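Local coordinates for RIM-binding protein, isoform F (Drosophila melanogaster, PDB 6Q9M) that probably acts as an active-zone scaffold that couples synaptic vesicle recruitment to release sites and contains a central array of fibronectin type III domains, at residues L103-R109 / I120-A125; S127-H131 / T142-M147; N37-H43 / S79-Q85; V228-V233 / T243-V247; A10-L16 / A91-I96. All coordinates share one frame; numbering follows the deposited sequence.

Interaction 1: residues L103-R109 / I120-A125; sequences LGPSAVR and ISWLPA
Arg109 folds its side chain back over the neighbouring strand, and NH2 lies 3.5 Å from Ser121 CB. With CG beside the backbone N (chi1 -39°) and a bend at chi3 (-81°), the chain lays one guanidinium face over Ser121 C and Trp122 N. Ser121 OG hydrogen-bonds to Arg149 and to a water, which donates to Arg109 O. Strands 106-111 and 118-123 form the first hairpin of a fibronectin type III domain. Four backbone bonds join them here, in the hydrogen-bonded pairs Ser106-Leu123 and Arg109-Ser121. The register slips by one between these pairs, a beta bulge at Ala107 and Val108. On the face of the sheet away from Arg109, Val108 CG2 packs on Trp122 CB at 4.1 Å. Trp122 holds CG between its backbone N and carbonyl carbon (chi1 60°), and Pro105 CB approaches CD1 of its ring obliquely at 4.0 Å. Beyond the strands, Ala125 CB touches Leu103 O at 3.2 Å.

Interaction 2: residues S127-H131 / T142-M147; sequences SNHQH and TVKPGM
Val143 turns CG1 between its backbone N and carbonyl carbon (chi1 86°), and this brings the methyl against His131 CB at 3.8 Å. His131 sets CG beside its own backbone N (chi1 -67°), which points the ring toward Trp122, met edge-to-face. Val143 and His131 form a hydrogen-bonded antiparallel pair. Val143 N donates to His131 O at 2.7 Å, and His131 N donates to Val143 O at 3.0 Å. Next to this pair, Gln130 and Pro145 lie side by side and point the same way, with Gln130 CG 4.2 Å from Pro145 CD. The extended chain of Gln130 also crosses Thr142 at a slant, and Gln130 OE1 comes 3.9 Å from Thr142 CG2. Pro145 turns its ring toward the loop 127-131. Its CB lies 3.4 Å from Asn128 O and also touches Ser127 O. A type II beta turn runs from Lys144 to Met147, with glycine at its third position. In this turn Gly146 N donates to Ser127 O at 3.0 Å, bent to 130° at the hydrogen but in the carbonyl plane. Ser127 OG hydrogen-bonds to Thr93 N and Asn128 ND2 to Leu14 O, both in the preceding domain. The contact is therefore held by backbone hydrogen bonds and by carbon packing, while Ser127 and Asn128 spend their polar ends on the domain junction.

Interaction 3: residues N37-H43 / S79-Q85; sequences NLIDSYH and SVTQNRQ
Backbone hydrogen bonds join Ser41 to Val80 and carry the pairing. Val80 O accepts twice, from Asp40 N at 2.6 Å and from Ser41 N at 3.0 Å. The first donor lies close to the line of the carbonyl bond and the second is tilted from its plane. Val80 N returns a bond to Ser41 O at 2.7 Å. Ring contacts come next. Val80 holds CG2 beside its backbone N (chi1 -175° for CG1), and this methyl sits over the centre of the His43 ring, 3.4 Å from the centroid. It is a CH-pi contact, only 8° off the ring normal. Arg84 bends at chi2 and chi3, which brings NH2 to the edge of the same ring, 4.0 Å from His43 NE2. The two planes stand 71° apart. Arg84 NH1 stays 4.5 Å from Asp40 OD2, beyond a salt bridge, so any attraction is probably modest. Carbon-to-oxygen contacts include one on the side of the strands where Tyr42 and Ser79 point. There Ile39 CD1 reaches Ser79 OG at 3.5 Å, and that hydroxyl is hydrogen-bonded to Pro9 O. Near the loop, Thr81 CG2 touches Asn37 O. Thr81 to Arg84 form a type I beta turn. Asp40 and Ser41 both face Val80, a classic beta bulge in the antiparallel pairing of strands 39-46 and 73-81, within the four-stranded sheet of a fibronectin type III domain.

Interaction 4: residues V228-V233 / T243-V247; sequences VTWQPV and TGYAV
Tyr245 meets the opposite segment along its whole length. CB lies 3.9 Å from Trp230 CZ2. CG stands beside the backbone N and anti to the carbonyl carbon (chi1 -59°), which sends the ring from strand 242-246 toward strand 225-231. Trp230 NE1 sits over the centre of one face of this ring, 3.6 Å from both CG and CD2. The pair is edge-to-face, the indole edge toward the phenol face, with planes at 60°. The NE1 hydrogen probably points into the aromatic face. These two strands belong to different sheets of a beta sandwich, in the immunoglobulin-like third domain of the array, so the rings pack across its interior. Farther out, CE1 meets Val233 CG1 at 3.8 Å. That methyl lies at the edge of the phenol ring, near its plane, and the two side chains run past each other in opposite directions. At the tip, OH accepts from Val233 N at 2.9 Å, with 154° at the hydrogen. OH also hydrogen-bonds to Pro260 O, so two backbone groups grip the hydroxyl and fix the end of the ring. Pro232 CA lies 3.3 Å from the same OH. Beside the tyrosine, Val247 CG1 approaches the benzene part of the indole obliquely, 4.2 Å from Trp230 CZ3, and touches Val228 CG1 as well.

Interaction 5: residues A10-L16 / A91-I96; sequences APKHLTL and ACTMII
The two sheets of the first fibronectin type III domain meet along one edge of the sandwich, where strand 12-16 faces strand 93-96. The two segments run nearly parallel, at 17°, with axes 7.5 Å apart at closest. No clear hydrogen bond links them, and the contact is made by apolar side chains. Ala10 CB meets Ala91 CB at 3.5 Å. Cys92 puts SG anti to its backbone N (chi1 -167°), which carries the sulfur between Pro11 CB and Leu14 CB, each 3.8 Å away. Leu14 and Met94 cross at a slant, and Leu14 CD2 rests on Met94 CG at 3.7 Å. Beyond CG the chain of Met94 is fully extended (chi3 -179°), which carries CE past Leu14 to Leu16 CB at 3.6 Å. Leu16 CD2 touches Ile96 CG2 more loosely at 4.3 Å. Strand 12-20 pairs with strand 23-29 in one sheet, and strand 93-96 with strand 73-81 in the other. Val24 packs on both Leu16 and Ile96, and Trp28 touches Pro11. Beyond this edge lies the second domain, whose Tyr148 touches Ala91 and whose Asn126 touches Met94.

Along the chain, interactions 5 and 3 come first, with both segments of interaction 3 falling between the two of interaction 5; then come 1, 2 and 4. Interactions 3 and 5 share the first domain; their centres are about 17 Å apart, and strands 73-81 and 93-96 are neighbours in one sheet. Interactions 1 and 2 lie in the second domain with centres about 11 Å apart, and touch through Trp122, Pro124 and His131. Interaction 5 borders both: its centre is about 11 Å from interaction 2 and about 14 Å from interaction 1. The first two domains thus form a closely packed pair, consistent with a defined relative orientation. Interaction 4 stands apart in the third domain, about 31 to 43 Å from the other centres.

Interaction 1: residues L103-R109 / I120-A125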
# COMPACT_ATOMS: atom_id res chain seq x y z
N LEU A 103 -14.82 -9.13 7.31
CA LEU A 103 -13.83 -8.77 6.31
C LEU A 103 -12.53 -8.38 7.00
O LEU A 103 -12.53 -7.80 8.08
CB LEU A 103 -14.32 -7.61 5.45
CG LEU A 103 -15.57 -7.85 4.61
CD1 LEU A 103 -16.04 -6.54 3.99
CD2 LEU A 103 -15.30 -8.90 3.54
N GLY A 104 -11.41 -8.69 6.35
CA GLY A 104 -10.11 -8.40 6.91
C GLY A 104 -9.36 -7.38 6.09
O GLY A 104 -9.94 -6.67 5.25
N PRO A 105 -8.05 -7.27 6.32
CA PRO A 105 -7.23 -6.31 5.57
C PRO A 105 -7.28 -6.56 4.06
O PRO A 105 -7.64 -7.64 3.58
CB PRO A 105 -5.82 -6.54 6.12
CG PRO A 105 -6.01 -7.24 7.42
CD PRO A 105 -7.27 -8.03 7.31
N SER A 106 -6.90 -5.53 3.31
CA SER A 106 -6.82 -5.59 1.85
C SER A 106 -5.65 -4.74 1.39
O SER A 106 -5.02 -4.02 2.17
CB SER A 106 -8.11 -5.08 1.18
OG SER A 106 -8.23 -3.67 1.30
N ALA A 107 -5.39 -4.79 0.09
CA ALA A 107 -4.36 -3.96 -0.54
C ALA A 107 -2.99 -4.13 0.12
O ALA A 107 -2.26 -3.17 0.33
CB ALA A 107 -4.77 -2.48 -0.56
N VAL A 108 -2.65 -5.38 0.46
CA VAL A 108 -1.36 -5.68 1.06
C VAL A 108 -0.26 -5.44 0.03
O VAL A 108 -0.30 -5.98 -1.08
CB VAL A 108 -1.33 -7.13 1.55
CG1 VAL A 108 0.05 -7.48 2.14
CG2 VAL A 108 -2.46 -7.37 2.59
N ARG A 109 0.73 -4.61 0.38
CA ARG A 109 1.76 -4.25 -0.59
C ARG A 109 3.14 -4.31 0.06
O ARG A 109 3.30 -3.98 1.23
CB ARG A 109 1.58 -2.83 -1.17
CG ARG A 109 0.15 -2.40 -1.47
CD ARG A 109 0.05 -0.87 -1.74
NE ARG A 109 0.03 -0.02 -0.54
CZ ARG A 109 -1.02 0.12 0.28
NH1 ARG A 109 -2.14 -0.55 0.06
NH2 ARG A 109 -0.94 0.92 1.33
N ILE A 120 6.06 -3.47 4.52
CA ILE A 120 4.75 -4.07 4.26
C ILE A 120 3.69 -3.08 4.71
O ILE A 120 3.66 -2.70 5.89
CB ILE A 120 4.57 -5.41 4.99
CG1 ILE A 120 5.74 -6.36 4.74
CG2 ILE A 120 3.21 -6.02 4.63
CD1 ILE A 120 5.90 -6.78 3.30
N SER A 121 2.78 -2.73 3.80
CA SER A 121 1.63 -1.87 4.06
C SER A 121 0.34 -2.62 3.77
O SER A 121 0.31 -3.59 3.00
CB SER A 121 1.67 -0.62 3.17
OG SER A 121 2.92 0.06 3.31
N TRP A 122 -0.75 -2.15 4.38
CA TRP A 122 -2.07 -2.73 4.14
C TRP A 122 -3.14 -1.71 4.48
O TRP A 122 -2.87 -0.63 5.03
CB TRP A 122 -2.28 -4.02 4.93
CG TRP A 122 -2.19 -3.85 6.41
CD1 TRP A 122 -3.22 -3.67 7.28
CD2 TRP A 122 -0.99 -3.87 7.21
NE1 TRP A 122 -2.74 -3.58 8.58
CE2 TRP A 122 -1.38 -3.69 8.56
CE3 TRP A 122 0.37 -4.03 6.92
CZ2 TRP A 122 -0.46 -3.64 9.60
CZ3 TRP A 122 1.27 -3.99 7.94
CH2 TRP A 122 0.85 -3.80 9.28
N LEU A 123 -4.37 -2.05 4.10
CA LEU A 123 -5.55 -1.29 4.46
C LEU A 123 -6.39 -2.17 5.36
O LEU A 123 -6.94 -3.17 4.89
CB LEU A 123 -6.34 -0.87 3.22
CG LEU A 123 -7.58 0.02 3.45
CD1 LEU A 123 -7.22 1.28 4.25
CD2 LEU A 123 -8.25 0.40 2.12
N PRO A 124 -6.49 -1.88 6.66
CA PRO A 124 -7.30 -2.71 7.53
C PRO A 124 -8.77 -2.53 7.20
O PRO A 124 -9.18 -1.52 6.63
CB PRO A 124 -6.98 -2.18 8.94
CG PRO A 124 -6.53 -0.79 8.73
CD PRO A 124 -5.88 -0.74 7.37
N ALA A 125 -9.57 -3.55 7.54
CA ALA A 125 -11.01 -3.40 7.50
C ALA A 125 -11.52 -2.61 8.69
O ALA A 125 -12.54 -1.92 8.58
CB ALA A 125 -11.69 -4.77 7.48
O HOH W 1 4.47 -1.13 1.21

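Interaction 2: residues S127-H131 / T142-M147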
# COMPACT_ATOMS: atom_id res chain seq x y z
N SER A 127 -9.52 -0.31 11.86
CA SER A 127 -8.19 0.02 12.36
C SER A 127 -8.11 0.02 13.88
O SER A 127 -7.09 0.45 14.43
CB SER A 127 -7.75 1.36 11.81
OG SER A 127 -8.71 2.33 12.15
N ASN A 128 -9.16 -0.44 14.57
CA ASN A 128 -9.10 -0.69 16.00
C ASN A 128 -8.48 -2.04 16.33
O ASN A 128 -8.21 -2.31 17.50
CB ASN A 128 -10.50 -0.63 16.63
CG ASN A 128 -11.15 0.74 16.53
OD1 ASN A 128 -10.56 1.76 16.90
ND2 ASN A 128 -12.39 0.77 16.07
N HIS A 129 -8.26 -2.90 15.33
CA HIS A 129 -7.75 -4.24 15.55
C HIS A 129 -6.23 -4.27 15.51
O HIS A 129 -5.60 -3.56 14.73
CB HIS A 129 -8.27 -5.21 14.48
CG HIS A 129 -9.72 -5.54 14.62
ND1 HIS A 129 -10.70 -4.58 14.61
CD2 HIS A 129 -10.36 -6.73 14.75
CE1 HIS A 129 -11.88 -5.15 14.75
NE2 HIS A 129 -11.70 -6.46 14.83
N GLN A 130 -5.66 -5.17 16.30
CA GLN A 130 -4.28 -5.55 16.07
C GLN A 130 -4.18 -6.36 14.78
O GLN A 130 -5.11 -7.06 14.38
CB GLN A 130 -3.74 -6.36 17.24
CG GLN A 130 -3.79 -5.63 18.56
CD GLN A 130 -3.09 -6.40 19.66
OE1 GLN A 130 -1.91 -6.19 19.93
NE2 GLN A 130 -3.82 -7.31 20.28
N HIS A 131 -3.02 -6.28 14.14
CA HIS A 131 -2.80 -7.04 12.92
C HIS A 131 -1.52 -7.84 13.05
O HIS A 131 -0.56 -7.43 13.72
CB HIS A 131 -2.75 -6.12 11.70
CG HIS A 131 -4.06 -5.48 11.40
ND1 HIS A 131 -5.07 -6.13 10.71
CD2 HIS A 131 -4.55 -4.26 11.70
CE1 HIS A 131 -6.11 -5.33 10.59
NE2 HIS A 131 -5.82 -4.19 11.19
N THR A 142 3.27 -8.87 15.58
CA THR A 142 1.93 -8.37 15.88
C THR A 142 2.00 -6.86 16.07
O THR A 142 2.83 -6.37 16.83
CB THR A 142 1.36 -9.06 17.11
OG1 THR A 142 1.31 -10.47 16.87
CG2 THR A 142 -0.03 -8.56 17.42
N VAL A 143 1.11 -6.14 15.39
CA VAL A 143 1.22 -4.68 15.28
C VAL A 143 -0.01 -4.04 15.91
O VAL A 143 -1.13 -4.55 15.78
CB VAL A 143 1.41 -4.25 13.80
CG1 VAL A 143 0.10 -4.11 13.09
CG2 VAL A 143 2.18 -2.96 13.75
N LYS A 144 0.21 -2.92 16.60
CA LYS A 144 -0.83 -2.33 17.42
C LYS A 144 -1.88 -1.63 16.55
O LYS A 144 -1.60 -1.27 15.40
CB LYS A 144 -0.19 -1.34 18.42
CG LYS A 144 0.70 -0.28 17.78
CD LYS A 144 1.33 0.65 18.84
CE LYS A 144 1.74 1.99 18.22
NZ LYS A 144 2.03 3.05 19.23
N PRO A 145 -3.08 -1.39 17.10
CA PRO A 145 -4.13 -0.72 16.32
C PRO A 145 -3.66 0.64 15.83
O PRO A 145 -2.88 1.33 16.49
CB PRO A 145 -5.29 -0.57 17.32
CG PRO A 145 -4.89 -1.30 18.57
CD PRO A 145 -3.43 -1.48 18.54
N GLY A 146 -4.18 1.04 14.67
CA GLY A 146 -3.76 2.29 14.06
C GLY A 146 -2.50 2.17 13.23
O GLY A 146 -2.15 3.13 12.54
N MET A 147 -1.82 1.04 13.27
CA MET A 147 -0.62 0.82 12.48
C MET A 147 -0.98 0.03 11.23
O MET A 147 -1.67 -0.98 11.31
CB MET A 147 0.44 0.05 13.26
CG MET A 147 1.83 0.37 12.80
SD MET A 147 2.50 1.70 13.81
CE MET A 147 3.27 0.74 15.11

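Interaction 3: residues N37-H43 / S79-Q85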
# COMPACT_ATOMS: atom_id res chain seq x y z
N ASN A 37 3.24 18.54 14.12
CA ASN A 37 2.05 18.26 13.32
C ASN A 37 0.81 18.12 14.20
O ASN A 37 -0.01 17.22 13.99
CB ASN A 37 2.25 17.00 12.47
CG ASN A 37 3.11 17.24 11.24
OD1 ASN A 37 3.20 18.36 10.73
ND2 ASN A 37 3.75 16.18 10.75
N LEU A 38 0.68 18.99 15.20
CA LEU A 38 -0.44 18.87 16.12
C LEU A 38 -1.76 19.14 15.40
O LEU A 38 -1.85 19.95 14.47
CB LEU A 38 -0.29 19.80 17.32
CG LEU A 38 -1.12 19.43 18.57
CD1 LEU A 38 -1.33 17.92 18.72
CD2 LEU A 38 -0.47 19.99 19.82
N ILE A 39 -2.78 18.46 15.86
CA ILE A 39 -4.03 18.36 15.13
C ILE A 39 -4.84 19.64 15.28
O ILE A 39 -4.95 20.20 16.38
CB ILE A 39 -4.80 17.14 15.63
CG1 ILE A 39 -6.22 17.17 15.12
CG2 ILE A 39 -4.80 17.09 17.15
CD1 ILE A 39 -6.86 15.94 15.45
N ASP A 40 -5.45 20.07 14.17
CA ASP A 40 -6.22 21.30 14.04
C ASP A 40 -7.69 21.06 13.72
O ASP A 40 -8.55 21.78 14.23
CB ASP A 40 -5.58 22.17 12.94
CG ASP A 40 -6.27 23.52 12.79
OD1 ASP A 40 -5.82 24.48 13.44
OD2 ASP A 40 -7.23 23.61 12.00
N SER A 41 -8.00 20.07 12.89
CA SER A 41 -9.39 19.72 12.61
C SER A 41 -9.42 18.29 12.09
O SER A 41 -8.38 17.68 11.82
CB SER A 41 -10.05 20.70 11.62
OG SER A 41 -9.50 20.60 10.31
N TYR A 42 -10.63 17.77 11.94
CA TYR A 42 -10.84 16.42 11.44
C TYR A 42 -11.61 16.46 10.12
O TYR A 42 -12.47 17.32 9.91
CB TYR A 42 -11.62 15.57 12.45
CG TYR A 42 -10.98 15.41 13.79
CD1 TYR A 42 -11.24 16.31 14.83
CD2 TYR A 42 -10.12 14.36 14.05
CE1 TYR A 42 -10.64 16.16 16.07
CE2 TYR A 42 -9.54 14.19 15.29
CZ TYR A 42 -9.80 15.09 16.30
OH TYR A 42 -9.18 14.91 17.51
N HIS A 43 -11.29 15.50 9.26
CA HIS A 43 -11.95 15.32 7.97
C HIS A 43 -12.58 13.93 7.97
O HIS A 43 -11.88 12.93 8.15
CB HIS A 43 -10.95 15.43 6.82
CG HIS A 43 -10.62 16.83 6.42
ND1 HIS A 43 -11.19 17.93 7.02
CD2 HIS A 43 -9.77 17.31 5.48
CE1 HIS A 43 -10.72 19.03 6.46
NE2 HIS A 43 -9.85 18.68 5.53
N SER A 79 -6.79 13.40 10.57
CA SER A 79 -6.31 14.56 11.30
C SER A 79 -5.82 15.59 10.30
O SER A 79 -5.12 15.26 9.35
CB SER A 79 -5.17 14.17 12.24
OG SER A 79 -5.62 13.42 13.35
N VAL A 80 -6.14 16.85 10.54
CA VAL A 80 -5.66 17.95 9.71
C VAL A 80 -4.87 18.89 10.60
O VAL A 80 -5.34 19.26 11.68
CB VAL A 80 -6.81 18.69 9.00
CG1 VAL A 80 -6.24 19.73 8.07
CG2 VAL A 80 -7.67 17.70 8.22
N THR A 81 -3.66 19.23 10.17
CA THR A 81 -2.82 20.18 10.89
C THR A 81 -3.11 21.59 10.37
O THR A 81 -3.87 21.78 9.42
CB THR A 81 -1.35 19.81 10.74
OG1 THR A 81 -0.94 20.05 9.39
CG2 THR A 81 -1.12 18.34 11.07
N GLN A 82 -2.46 22.60 10.97
CA GLN A 82 -2.64 23.95 10.46
C GLN A 82 -2.05 24.12 9.07
O GLN A 82 -2.66 24.78 8.22
CB GLN A 82 -2.03 24.98 11.42
CG GLN A 82 -2.36 26.42 11.03
CD GLN A 82 -2.01 27.42 12.12
OE1 GLN A 82 -1.15 27.17 12.95
NE2 GLN A 82 -2.69 28.57 12.11
N ASN A 83 -0.87 23.54 8.81
CA ASN A 83 -0.33 23.59 7.45
C ASN A 83 -1.17 22.79 6.45
O ASN A 83 -0.80 22.75 5.27
CB ASN A 83 1.14 23.15 7.41
CG ASN A 83 1.43 21.96 8.30
OD1 ASN A 83 0.65 21.01 8.37
ND2 ASN A 83 2.58 21.99 8.97
N ARG A 84 -2.25 22.16 6.90
CA ARG A 84 -3.20 21.35 6.12
C ARG A 84 -2.63 19.97 5.79
O ARG A 84 -3.18 19.28 4.92
CB ARG A 84 -3.68 22.03 4.83
CG ARG A 84 -4.15 23.49 5.01
CD ARG A 84 -5.28 23.63 6.02
NE ARG A 84 -6.55 23.13 5.50
CZ ARG A 84 -7.64 22.94 6.24
NH1 ARG A 84 -7.63 23.23 7.54
NH2 ARG A 84 -8.75 22.48 5.68
N GLN A 85 -1.55 19.54 6.46
CA GLN A 85 -1.11 18.16 6.33
C GLN A 85 -2.07 17.23 7.07
O GLN A 85 -2.68 17.60 8.08
CB GLN A 85 0.29 18.00 6.92
CG GLN A 85 1.44 18.23 5.96
CD GLN A 85 2.79 17.86 6.57
OE1 GLN A 85 3.25 18.48 7.53
NE2 GLN A 85 3.44 16.83 6.01

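Interaction 4: residues V228-V233 / T243-V247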
# COMPACT_ATOMS: atom_id res chain seq x y z
N VAL A 228 9.04 -4.21 -27.05
CA VAL A 228 9.17 -4.72 -25.69
C VAL A 228 9.50 -3.54 -24.78
O VAL A 228 10.32 -2.68 -25.14
CB VAL A 228 10.24 -5.83 -25.60
CG1 VAL A 228 11.51 -5.41 -26.31
CG2 VAL A 228 10.53 -6.19 -24.14
N THR A 229 8.84 -3.49 -23.63
CA THR A 229 9.02 -2.42 -22.65
C THR A 229 9.27 -3.04 -21.29
O THR A 229 8.96 -4.21 -21.05
CB THR A 229 7.80 -1.51 -22.58
OG1 THR A 229 6.71 -2.24 -21.99
CG2 THR A 229 7.39 -1.04 -23.97
N TRP A 230 9.85 -2.24 -20.39
CA TRP A 230 10.16 -2.68 -19.04
C TRP A 230 10.37 -1.46 -18.16
O TRP A 230 10.60 -0.35 -18.65
CB TRP A 230 11.39 -3.58 -19.01
CG TRP A 230 12.61 -2.89 -19.51
CD1 TRP A 230 13.50 -2.15 -18.79
CD2 TRP A 230 13.06 -2.85 -20.86
NE1 TRP A 230 14.49 -1.65 -19.61
CE2 TRP A 230 14.23 -2.07 -20.89
CE3 TRP A 230 12.59 -3.41 -22.05
CZ2 TRP A 230 14.92 -1.84 -22.07
CZ3 TRP A 230 13.28 -3.18 -23.21
CH2 TRP A 230 14.43 -2.41 -23.21
N GLN A 231 10.29 -1.68 -16.85
CA GLN A 231 10.52 -0.62 -15.89
C GLN A 231 12.02 -0.47 -15.61
O GLN A 231 12.67 -1.45 -15.24
CB GLN A 231 9.79 -0.89 -14.58
CG GLN A 231 10.04 0.16 -13.49
CD GLN A 231 10.19 -0.44 -12.10
OE1 GLN A 231 9.50 -1.38 -11.73
NE2 GLN A 231 11.12 0.12 -11.33
N PRO A 232 12.60 0.71 -15.81
CA PRO A 232 14.01 0.91 -15.48
C PRO A 232 14.25 0.60 -14.01
O PRO A 232 13.35 0.72 -13.17
CB PRO A 232 14.25 2.39 -15.80
CG PRO A 232 13.14 2.78 -16.74
CD PRO A 232 11.96 1.94 -16.33
N VAL A 233 15.49 0.23 -13.69
CA VAL A 233 15.78 -0.32 -12.36
C VAL A 233 15.67 0.76 -11.28
O VAL A 233 15.09 0.52 -10.21
CB VAL A 233 17.18 -0.95 -12.36
CG1 VAL A 233 17.21 -2.14 -13.30
CG2 VAL A 233 18.20 0.09 -12.81
N THR A 243 24.41 0.37 -16.11
CA THR A 243 24.84 0.80 -17.45
C THR A 243 23.65 1.01 -18.39
O THR A 243 23.47 2.08 -18.98
CB THR A 243 25.73 -0.28 -18.07
OG1 THR A 243 25.03 -1.52 -17.97
CG2 THR A 243 27.05 -0.40 -17.42
N GLY A 244 22.83 -0.04 -18.54
CA GLY A 244 21.87 -0.13 -19.63
C GLY A 244 21.13 -1.46 -19.56
O GLY A 244 20.95 -2.00 -18.47
N TYR A 245 20.71 -2.00 -20.71
CA TYR A 245 19.93 -3.24 -20.72
C TYR A 245 20.28 -4.08 -21.94
O TYR A 245 20.96 -3.62 -22.86
CB TYR A 245 18.42 -2.96 -20.69
CG TYR A 245 18.04 -2.18 -19.46
CD1 TYR A 245 17.84 -2.82 -18.24
CD2 TYR A 245 17.94 -0.80 -19.50
CE1 TYR A 245 17.52 -2.11 -17.10
CE2 TYR A 245 17.63 -0.08 -18.36
CZ TYR A 245 17.42 -0.73 -17.17
OH TYR A 245 17.10 -0.01 -16.04
N ALA A 246 19.88 -5.35 -21.90
CA ALA A 246 20.07 -6.29 -22.99
C ALA A 246 18.87 -7.22 -23.08
O ALA A 246 18.38 -7.71 -22.06
CB ALA A 246 21.36 -7.10 -22.82
N VAL A 247 18.39 -7.45 -24.30
CA VAL A 247 17.19 -8.27 -24.47
C VAL A 247 17.51 -9.69 -25.00
O VAL A 247 18.18 -9.86 -26.02
CB VAL A 247 16.16 -7.55 -25.38
CG1 VAL A 247 15.37 -6.56 -24.57
CG2 VAL A 247 16.85 -6.82 -26.53

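Interaction 5: residues A10-L16 / A91-I96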
# COMPACT_ATOMS: atom_id res chain seq x y z
N ALA A 10 -2.88 10.18 14.05
CA ALA A 10 -4.20 9.91 13.52
C ALA A 10 -5.22 9.64 14.62
O ALA A 10 -4.86 9.23 15.73
CB ALA A 10 -4.13 8.70 12.57
N PRO A 11 -6.51 9.86 14.35
CA PRO A 11 -7.53 9.58 15.37
C PRO A 11 -7.60 8.10 15.67
O PRO A 11 -7.12 7.26 14.91
CB PRO A 11 -8.84 10.08 14.73
CG PRO A 11 -8.43 10.85 13.48
CD PRO A 11 -7.11 10.22 13.05
N LYS A 12 -8.17 7.78 16.83
CA LYS A 12 -8.29 6.40 17.30
C LYS A 12 -9.73 6.12 17.72
O LYS A 12 -10.55 7.02 17.84
CB LYS A 12 -7.32 6.14 18.46
CG LYS A 12 -5.92 6.73 18.26
CD LYS A 12 -5.12 6.84 19.57
CE LYS A 12 -5.55 5.82 20.60
NZ LYS A 12 -4.49 5.54 21.63
N HIS A 13 -10.00 4.84 17.95
CA HIS A 13 -11.27 4.38 18.51
C HIS A 13 -12.46 4.84 17.67
O HIS A 13 -13.52 5.20 18.20
CB HIS A 13 -11.41 4.82 19.97
CG HIS A 13 -10.34 4.25 20.86
ND1 HIS A 13 -9.29 5.00 21.33
CD2 HIS A 13 -10.16 3.00 21.33
CE1 HIS A 13 -8.51 4.24 22.08
NE2 HIS A 13 -9.01 3.02 22.09
N LEU A 14 -12.30 4.77 16.35
CA LEU A 14 -13.39 5.01 15.43
C LEU A 14 -14.54 4.06 15.72
O LEU A 14 -14.35 2.84 15.80
CB LEU A 14 -12.89 4.83 14.00
CG LEU A 14 -13.89 5.08 12.89
CD1 LEU A 14 -14.61 6.38 13.16
CD2 LEU A 14 -13.22 5.06 11.52
N THR A 15 -15.74 4.62 15.90
CA THR A 15 -16.90 3.86 16.34
C THR A 15 -18.12 4.23 15.52
O THR A 15 -18.41 5.42 15.33
CB THR A 15 -17.17 4.13 17.82
OG1 THR A 15 -16.03 3.72 18.58
CG2 THR A 15 -18.40 3.38 18.29
N LEU A 16 -18.87 3.22 15.08
CA LEU A 16 -20.21 3.41 14.54
C LEU A 16 -21.16 3.36 15.72
O LEU A 16 -21.31 2.31 16.35
CB LEU A 16 -20.57 2.34 13.51
CG LEU A 16 -22.05 2.39 13.15
CD1 LEU A 16 -22.32 3.54 12.20
CD2 LEU A 16 -22.56 1.08 12.57
N ALA A 91 -5.07 4.60 8.84
CA ALA A 91 -4.84 4.66 10.27
C ALA A 91 -6.12 4.80 11.07
O ALA A 91 -6.13 4.43 12.24
CB ALA A 91 -3.90 5.81 10.63
N CYS A 92 -7.19 5.31 10.47
CA CYS A 92 -8.46 5.46 11.18
C CYS A 92 -9.57 5.17 10.17
O CYS A 92 -10.04 6.07 9.47
CB CYS A 92 -8.61 6.85 11.79
SG CYS A 92 -9.96 6.96 12.97
N THR A 93 -9.99 3.91 10.13
CA THR A 93 -10.93 3.49 9.11
C THR A 93 -11.72 2.28 9.57
O THR A 93 -11.26 1.49 10.40
CB THR A 93 -10.23 3.16 7.79
OG1 THR A 93 -11.22 3.12 6.75
CG2 THR A 93 -9.53 1.78 7.88
N MET A 94 -12.94 2.17 9.05
CA MET A 94 -13.79 1.02 9.33
C MET A 94 -14.81 0.85 8.21
O MET A 94 -15.19 1.82 7.54
CB MET A 94 -14.51 1.16 10.68
CG MET A 94 -15.55 2.28 10.70
SD MET A 94 -16.56 2.29 12.21
CE MET A 94 -17.64 3.68 11.86
N ILE A 95 -15.23 -0.38 8.02
CA ILE A 95 -16.23 -0.71 7.01
C ILE A 95 -17.52 -1.10 7.70
O ILE A 95 -17.50 -1.83 8.71
CB ILE A 95 -15.72 -1.85 6.10
CG1 ILE A 95 -14.44 -1.42 5.40
CG2 ILE A 95 -16.79 -2.23 5.10
CD1 ILE A 95 -13.72 -2.56 4.71
N ILE A 96 -18.63 -0.58 7.18
CA ILE A 96 -19.96 -0.85 7.70
C ILE A 96 -20.83 -1.34 6.55
O ILE A 96 -20.51 -1.16 5.37
CB ILE A 96 -20.57 0.40 8.33
CG1 ILE A 96 -20.75 1.47 7.25
CG2 ILE A 96 -19.68 0.93 9.43
CD1 ILE A 96 -21.43 2.72 7.74